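Local coordinates for protein phospholethanolamine N-methyltransferase 2 (Haemonchus contortus, PDB 4KRI) that probably transfers methyl groups from S-adenosylmethionine to phosphoethanolamine derivatives, as one of the nematode enzymes that make phosphocholine, at residues Phe294-Ile299 with Leu323-Gly328; Val369-Pro374 with Asn423-Ala428. All blocks are in the same frame, centred on the assembly; numbering follows the deposited sequence.

Interaction 1 of 2, residues Phe294-Ile299 with Leu323-Gly328; sequences FSRDCI and LITMYG. With SAH (S-adenosyl-L-homocysteine), chain D; 1SH (2-(methylamino)ethyl dihydrogen phosphate), chain E.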
loop_
_atom_site.group_PDB
_atom_site.type_symbol
_atom_site.label_atom_id
_atom_site.label_comp_id
_atom_site.label_asym_id
_atom_site.label_seq_id
_atom_site.Cartn_x
_atom_site.Cartn_y
_atom_site.Cartn_z
ATOM N N PHE A 294 -6.541 -5.018 -10.609
ATOM C CA PHE A 294 -5.382 -5.689 -11.172
ATOM C C PHE A 294 -4.433 -5.996 -10.037
ATOM O O PHE A 294 -4.187 -5.139 -9.192
ATOM C CB PHE A 294 -4.702 -4.722 -12.150
ATOM C CG PHE A 294 -3.481 -5.294 -12.832
ATOM C CD1 PHE A 294 -3.572 -6.441 -13.604
ATOM C CD2 PHE A 294 -2.252 -4.654 -12.732
ATOM C CE1 PHE A 294 -2.452 -6.956 -14.252
ATOM C CE2 PHE A 294 -1.121 -5.163 -13.374
ATOM C CZ PHE A 294 -1.225 -6.309 -14.144
ATOM N N SER A 295 -3.866 -7.197 -10.007
ATOM C CA SER A 295 -2.856 -7.475 -8.998
ATOM C C SER A 295 -1.768 -8.304 -9.616
ATOM O O SER A 295 -2.012 -9.415 -10.067
ATOM C CB SER A 295 -3.447 -8.188 -7.788
ATOM O OG SER A 295 -2.426 -8.368 -6.816
ATOM N N ARG A 296 -0.561 -7.758 -9.651
ATOM C CA ARG A 296 0.524 -8.428 -10.360
ATOM C C ARG A 296 1.584 -8.968 -9.398
ATOM O O ARG A 296 2.380 -8.197 -8.846
ATOM C CB ARG A 296 1.125 -7.421 -11.341
ATOM C CG ARG A 296 2.234 -7.965 -12.185
ATOM C CD ARG A 296 1.741 -8.846 -13.320
ATOM N NE ARG A 296 2.833 -9.764 -13.607
ATOM C CZ ARG A 296 3.891 -9.428 -14.334
ATOM N NH1 ARG A 296 3.941 -8.226 -14.899
ATOM N NH2 ARG A 296 4.879 -10.289 -14.512
ATOM N N ASP A 297 1.541 -10.280 -9.170
ATOM C CA ASP A 297 2.540 -10.998 -8.392
ATOM C C ASP A 297 2.646 -10.484 -6.959
ATOM O O ASP A 297 3.737 -10.339 -6.402
ATOM C CB ASP A 297 3.878 -10.995 -9.149
ATOM C CG ASP A 297 3.744 -11.627 -10.523
ATOM O OD1 ASP A 297 2.953 -12.593 -10.656
ATOM O OD2 ASP A 297 4.381 -11.151 -11.478
ATOM N N CYS A 298 1.474 -10.257 -6.370
ATOM C CA CYS A 298 1.341 -9.775 -5.003
ATOM C C CYS A 298 0.712 -10.819 -4.085
ATOM O O CYS A 298 1.159 -11.004 -2.951
ATOM C CB CYS A 298 0.471 -8.507 -4.996
ATOM S SG CYS A 298 -0.332 -8.095 -3.412
ATOM N N ILE A 299 -0.321 -11.507 -4.558
ATOM C CA ILE A 299 -1.189 -12.181 -3.592
ATOM C C ILE A 299 -0.630 -13.458 -2.980
ATOM O O ILE A 299 -1.223 -13.986 -2.053
ATOM C CB ILE A 299 -2.658 -12.367 -4.071
ATOM C CG1 ILE A 299 -2.775 -13.486 -5.099
ATOM C CG2 ILE A 299 -3.220 -11.047 -4.605
ATOM C CD1 ILE A 299 -4.222 -13.986 -5.271
ATOM N N LEU A 323 -8.168 -9.163 -12.636
ATOM C CA LEU A 323 -7.108 -9.938 -13.265
ATOM C C LEU A 323 -5.931 -9.971 -12.311
ATOM O O LEU A 323 -5.477 -8.934 -11.838
ATOM C CB LEU A 323 -6.714 -9.327 -14.611
ATOM C CG LEU A 323 -5.831 -10.176 -15.525
ATOM C CD1 LEU A 323 -6.060 -9.813 -16.983
ATOM C CD2 LEU A 323 -4.369 -9.999 -15.163
ATOM N N ILE A 324 -5.456 -11.176 -12.008
ATOM C CA ILE A 324 -4.370 -11.358 -11.048
ATOM C C ILE A 324 -3.351 -12.348 -11.620
ATOM O O ILE A 324 -3.729 -13.357 -12.224
ATOM C CB ILE A 324 -4.919 -11.938 -9.711
ATOM C CG1 ILE A 324 -5.989 -11.012 -9.112
ATOM C CG2 ILE A 324 -3.799 -12.176 -8.695
ATOM C CD1 ILE A 324 -6.724 -11.609 -7.911
ATOM N N THR A 325 -2.065 -12.054 -11.453
ATOM C CA THR A 325 -1.032 -13.071 -11.629
ATOM C C THR A 325 -0.377 -13.286 -10.277
ATOM O O THR A 325 -0.307 -12.369 -9.479
ATOM C CB THR A 325 0.033 -12.708 -12.699
ATOM O OG1 THR A 325 0.878 -11.657 -12.206
ATOM C CG2 THR A 325 -0.631 -12.274 -14.009
ATOM N N MET A 326 0.090 -14.507 -10.007
ATOM C CA MET A 326 0.641 -14.784 -8.685
ATOM C C MET A 326 1.595 -15.961 -8.742
ATOM O O MET A 326 1.473 -16.809 -9.621
ATOM C CB MET A 326 -0.499 -15.099 -7.706
ATOM C CG MET A 326 -1.240 -16.377 -8.066
ATOM S SD MET A 326 -2.881 -16.640 -7.331
ATOM C CE MET A 326 -3.889 -16.562 -8.817
ATOM N N TYR A 327 2.538 -16.024 -7.806
ATOM C CA TYR A 327 3.253 -17.283 -7.583
ATOM C C TYR A 327 2.230 -18.262 -7.026
ATOM O O TYR A 327 1.407 -17.879 -6.188
ATOM C CB TYR A 327 4.383 -17.103 -6.557
ATOM C CG TYR A 327 5.634 -16.379 -7.040
ATOM C CD1 TYR A 327 5.758 -15.931 -8.348
ATOM C CD2 TYR A 327 6.707 -16.163 -6.170
ATOM C CE1 TYR A 327 6.918 -15.265 -8.776
ATOM C CE2 TYR A 327 7.872 -15.521 -6.593
ATOM C CZ TYR A 327 7.970 -15.075 -7.892
ATOM O OH TYR A 327 9.127 -14.435 -8.299
ATOM N N GLY A 328 2.270 -19.510 -7.486
ATOM C CA GLY A 328 1.409 -20.549 -6.944
ATOM C C GLY A 328 2.180 -21.830 -6.705
ATOM O O GLY A 328 3.381 -21.902 -6.975
HETATM N N SAH D . 2.768 -5.122 -8.784
HETATM C CA SAH D . 4.154 -4.592 -8.707
HETATM C CB SAH D . 4.816 -5.018 -7.338
HETATM C CG SAH D . 5.104 -6.500 -7.124
HETATM S SD SAH D . 5.818 -6.839 -5.483
HETATM C C SAH D . 4.942 -4.952 -9.904
HETATM O O SAH D . 4.411 -5.536 -10.839
HETATM O OXT SAH D . 6.051 -4.464 -10.051
HETATM C "C5'" SAH D . 4.464 -7.263 -4.370
HETATM C "C4'" SAH D . 3.929 -6.179 -3.620
HETATM O "O4'" SAH D . 2.721 -6.630 -2.952
HETATM C "C3'" SAH D . 4.854 -5.790 -2.531
HETATM O "O3'" SAH D . 5.215 -4.437 -2.710
HETATM C "C2'" SAH D . 4.100 -5.958 -1.288
HETATM O "O2'" SAH D . 4.379 -4.956 -0.338
HETATM C "C1'" SAH D . 2.683 -5.915 -1.759
HETATM N N9 SAH D . 1.714 -6.503 -0.770
HETATM C C8 SAH D . 1.765 -7.734 -0.211
HETATM N N7 SAH D . 0.681 -7.889 0.556
HETATM C C5 SAH D . -0.071 -6.771 0.472
HETATM C C6 SAH D . -1.286 -6.388 1.054
HETATM N N6 SAH D . -1.967 -7.220 1.915
HETATM N N1 SAH D . -1.773 -5.165 0.750
HETATM C C2 SAH D . -1.127 -4.340 -0.081
HETATM N N3 SAH D . 0.038 -4.683 -0.661
HETATM C C4 SAH D . 0.591 -5.880 -0.391
HETATM O O4 1SH E . 11.112 -14.436 -6.655
HETATM P P1 1SH E . 11.181 -13.815 -5.262
HETATM O O1 1SH E . 10.697 -14.740 -4.216
HETATM O O3 1SH E . 12.669 -13.393 -4.958
HETATM O O2 1SH E . 10.237 -12.544 -5.238
HETATM C C1 1SH E . 10.391 -11.615 -6.180
HETATM C C2 1SH E . 9.317 -10.537 -6.235
HETATM N N1 1SH E . 7.993 -10.950 -6.607
HETATM C C3 1SH E . 7.130 -9.838 -6.431
HETATM O O HOH W 1 -1.075 -10.792 -7.269
#

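Interaction 2 of 2, residues Val369-Pro374 with Asn423-Ala428; sequences VENMTP and NWNFFA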
loop_
_atom_site.group_PDB
_atom_site.type_symbol
_atom_site.label_atom_id
_atom_site.label_comp_id
_atom_site.label_asym_id
_atom_site.label_seq_id
_atom_site.Cartn_x
_atom_site.Cartn_y
_atom_site.Cartn_z
ATOM N N VAL A 369 -8.633 -19.330 -15.822
ATOM C CA VAL A 369 -7.386 -19.607 -15.118
ATOM C C VAL A 369 -6.360 -20.174 -16.090
ATOM O O VAL A 369 -6.711 -20.894 -17.032
ATOM C CB VAL A 369 -7.569 -20.579 -13.932
ATOM C CG1 VAL A 369 -8.331 -19.905 -12.800
ATOM C CG2 VAL A 369 -8.274 -21.874 -14.384
ATOM N N GLU A 370 -5.092 -19.851 -15.862
ATOM C CA GLU A 370 -4.026 -20.385 -16.706
ATOM C C GLU A 370 -2.736 -20.652 -15.958
ATOM O O GLU A 370 -2.313 -19.852 -15.133
ATOM C CB GLU A 370 -3.737 -19.442 -17.874
ATOM C CG GLU A 370 -2.585 -19.922 -18.748
ATOM C CD GLU A 370 -2.529 -19.219 -20.088
ATOM O OE1 GLU A 370 -3.598 -19.050 -20.714
ATOM O OE2 GLU A 370 -1.415 -18.849 -20.521
ATOM N N ASN A 371 -2.108 -21.790 -16.259
ATOM C CA ASN A 371 -0.794 -22.088 -15.726
ATOM C C ASN A 371 0.256 -21.498 -16.663
ATOM O O ASN A 371 0.504 -22.042 -17.734
ATOM C CB ASN A 371 -0.611 -23.608 -15.605
ATOM C CG ASN A 371 0.766 -23.994 -15.098
ATOM O OD1 ASN A 371 1.566 -23.137 -14.722
ATOM N ND2 ASN A 371 1.045 -25.296 -15.075
ATOM N N MET A 372 0.862 -20.379 -16.260
ATOM C CA MET A 372 1.829 -19.684 -17.111
ATOM C C MET A 372 3.257 -20.035 -16.752
ATOM O O MET A 372 4.194 -19.308 -17.096
ATOM C CB MET A 372 1.643 -18.165 -17.015
ATOM C CG MET A 372 0.276 -17.695 -17.411
ATOM S SD MET A 372 0.190 -15.875 -17.444
ATOM C CE MET A 372 0.702 -15.407 -15.775
ATOM N N THR A 373 3.432 -21.153 -16.060
ATOM C CA THR A 373 4.765 -21.562 -15.646
ATOM C C THR A 373 5.785 -21.672 -16.800
ATOM O O THR A 373 6.949 -21.301 -16.617
ATOM C CB THR A 373 4.708 -22.838 -14.803
ATOM O OG1 THR A 373 3.815 -22.617 -13.705
ATOM C CG2 THR A 373 6.083 -23.203 -14.277
ATOM N N PRO A 374 5.362 -22.149 -17.992
ATOM C CA PRO A 374 6.366 -22.174 -19.063
ATOM C C PRO A 374 6.894 -20.797 -19.458
ATOM O O PRO A 374 8.075 -20.693 -19.788
ATOM C CB PRO A 374 5.608 -22.805 -20.235
ATOM C CG PRO A 374 4.606 -23.706 -19.573
ATOM C CD PRO A 374 4.160 -22.924 -18.363
ATOM N N ASN A 423 4.876 -22.535 -9.402
ATOM C CA ASN A 423 4.134 -22.224 -10.616
ATOM C C ASN A 423 3.854 -20.724 -10.710
ATOM O O ASN A 423 3.919 -20.003 -9.709
ATOM C CB ASN A 423 2.800 -22.992 -10.662
ATOM C CG ASN A 423 2.946 -24.426 -11.146
ATOM O OD1 ASN A 423 4.050 -24.980 -11.194
ATOM N ND2 ASN A 423 1.823 -25.042 -11.500
ATOM N N TRP A 424 3.535 -20.257 -11.913
ATOM C CA TRP A 424 3.191 -18.847 -12.106
ATOM C C TRP A 424 1.804 -18.838 -12.715
ATOM O O TRP A 424 1.625 -19.259 -13.866
ATOM C CB TRP A 424 4.194 -18.152 -13.028
ATOM C CG TRP A 424 4.002 -16.645 -13.083
ATOM C CD1 TRP A 424 3.684 -15.825 -12.037
ATOM C CD2 TRP A 424 4.079 -15.800 -14.246
ATOM N NE1 TRP A 424 3.585 -14.519 -12.475
ATOM C CE2 TRP A 424 3.814 -14.483 -13.828
ATOM C CE3 TRP A 424 4.351 -16.036 -15.601
ATOM C CZ2 TRP A 424 3.815 -13.396 -14.714
ATOM C CZ3 TRP A 424 4.355 -14.958 -16.484
ATOM C CH2 TRP A 424 4.084 -13.655 -16.035
ATOM N N ASN A 425 0.819 -18.392 -11.936
ATOM C CA ASN A 425 -0.585 -18.562 -12.294
ATOM C C ASN A 425 -1.300 -17.272 -12.690
ATOM O O ASN A 425 -0.981 -16.202 -12.179
ATOM C CB ASN A 425 -1.341 -19.216 -11.137
ATOM C CG ASN A 425 -0.957 -20.670 -10.941
ATOM O OD1 ASN A 425 -0.518 -21.337 -11.880
ATOM N ND2 ASN A 425 -1.143 -21.174 -9.724
ATOM N N PHE A 426 -2.278 -17.411 -13.584
ATOM C CA PHE A 426 -3.107 -16.314 -14.076
ATOM C C PHE A 426 -4.564 -16.586 -13.691
ATOM O O PHE A 426 -5.045 -17.718 -13.797
ATOM C CB PHE A 426 -2.981 -16.251 -15.602
ATOM C CG PHE A 426 -3.938 -15.291 -16.269
ATOM C CD1 PHE A 426 -3.540 -13.998 -16.549
ATOM C CD2 PHE A 426 -5.212 -15.696 -16.651
ATOM C CE1 PHE A 426 -4.406 -13.108 -17.167
ATOM C CE2 PHE A 426 -6.085 -14.820 -17.268
ATOM C CZ PHE A 426 -5.682 -13.520 -17.527
ATOM N N PHE A 427 -5.261 -15.557 -13.232
ATOM C CA PHE A 427 -6.681 -15.658 -12.919
ATOM C C PHE A 427 -7.377 -14.389 -13.401
ATOM O O PHE A 427 -6.888 -13.284 -13.177
ATOM C CB PHE A 427 -6.883 -15.832 -11.410
ATOM C CG PHE A 427 -8.247 -15.425 -10.925
ATOM C CD1 PHE A 427 -9.365 -16.212 -11.189
ATOM C CD2 PHE A 427 -8.406 -14.268 -10.184
ATOM C CE1 PHE A 427 -10.626 -15.824 -10.740
ATOM C CE2 PHE A 427 -9.664 -13.870 -9.737
ATOM C CZ PHE A 427 -10.773 -14.653 -10.011
ATOM N N ALA A 428 -8.504 -14.544 -14.089
ATOM C CA ALA A 428 -9.348 -13.391 -14.413
ATOM C C ALA A 428 -10.807 -13.777 -14.237
ATOM O O ALA A 428 -11.148 -14.950 -14.347
ATOM C CB ALA A 428 -9.092 -12.915 -15.835
#

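Interaction 1 of 2, residues Phe294-Ile299 with Leu323-Gly328
Asp297 and Thr325 meet where strand 290-296 runs out beside strand 320-329. Thr325 OG1 gives its hydrogen to Asp297 OD1 at 2.8 Å, arriving from above the carboxylate plane, while Arg296 NE makes a weak bond to the same hydroxyl at 3.1 Å, meeting it at the edge of the guanidinium. A chi1 of 72° sets OG1 between the backbone N and the carbonyl carbon of Thr325, within reach of both neighbours. Asp297 OD2 closes the group through a salt bridge to Arg296 NE at 3.0 Å. Outside this cluster, Trp424 NE1 bonds OD1, and the remaining guanidinium nitrogens reach Pro204 O and Asn210 OD1.

Behind the side chains lies a parallel ladder in which Ser295 N bonds Leu323 O and Thr325 N bonds Ser295 O. It ends as Asp297 N reaches Thr325 O at 2.8 Å, from well above the carbonyl plane. There the chain takes a left-handed conformation (phi 60°) and turns off the sheet. A water bridges Ser295 OG, Cys298 N and Thr325 O, accepting from the N-H and donating to the carbonyl. On the Ile324 side of the sheet, Ile299 CD1 packs against Met326 SD at 3.6 Å, and the Ile299 side chain also touches Leu308 and Phe309 of helix 305-315.

Both ligands sit at this strand end, the usual position of the active site in Rossmann-like methyltransferases. The amino nitrogen of S-adenosylhomocysteine bonds Arg296 O at 3.1 Å, and Tyr327 OH donates to phosphate O4 of the substrate at 2.6 Å. Gln300 bonds both Asp297 O and Tyr327 N. The buried carboxylate is thus gripped by hydroxyl, indole and guanidinium donors, which fix the turn whose backbone carbonyls face the cofactor and the methylamino end of the substrate.

Interaction 2 of 2, residues Val369-Pro374 with Asn423-Ala428
Met372 and Trp424 are brought together by two torsions: chi3 of Met372 (-56°) bends the end of the chain so that CE folds over the indole, and chi1 of Trp424 (-171°) holds CG anti to its backbone N. The methyl group lies almost directly above the six-membered ring, a CH-pi contact with CE 3.5 Å from the centroid and 3° off the normal. SD of the same methionine lies obliquely to the rings of Trp424 and Phe426 in Met-aromatic contacts, and touches Phe426 CB at 3.7 Å.

Glu370 and Phe426 form a hydrogen-bonded antiparallel pair, each N donating to the other's O. One residue on, strand 367-371 stops, yet Met372 N still reaches Trp424 O at 2.8 Å. Asn371 OD1 accepts from Thr373 N at 3.0 Å in an Asx turn, with Met372 in the N-cap position of helix 373-389. Thr373 OG1 also donates to this amide oxygen and in turn accepts from Trp424 N at 3.0 Å, so a side-chain hydroxyl takes up the strand N-H at the point where the partner chain has become helical. Val369 CG1 meets the Phe427 ring at its edge, 4.2 Å from CD1.

Beyond the two segments, Arg216 forms a salt bridge with Glu370 OE1 and a cation-pi contact with Phe426. The Met372 methyl therefore packs on an indole whose N-H is held by Asp297, a residue of the ligand pocket, so Trp424 stands as a second-shell residue between this strand-to-helix junction and the site.

In the fold
Along the chain the contacts come in series. Interaction 1 closes a short loop of 23 residues carrying helix 305-315; interaction 2 then opens and closes a longer, mostly helical excursion of 48 residues. Neither loop encloses or crosses the other. Strand 320-329 stands between strands 290-296 and 422-430, and 422-430 in turn between it and 367-371, so the last strand runs antiparallel between two neighbours, as in class I methyltransferases. The two contacts, with centres about 9 Å apart, join through backbone bonding of Ile324 to Phe427 and through Trp424, tying the ligand-bearing strand end to strand 367-371 on the far side of strand 422-430.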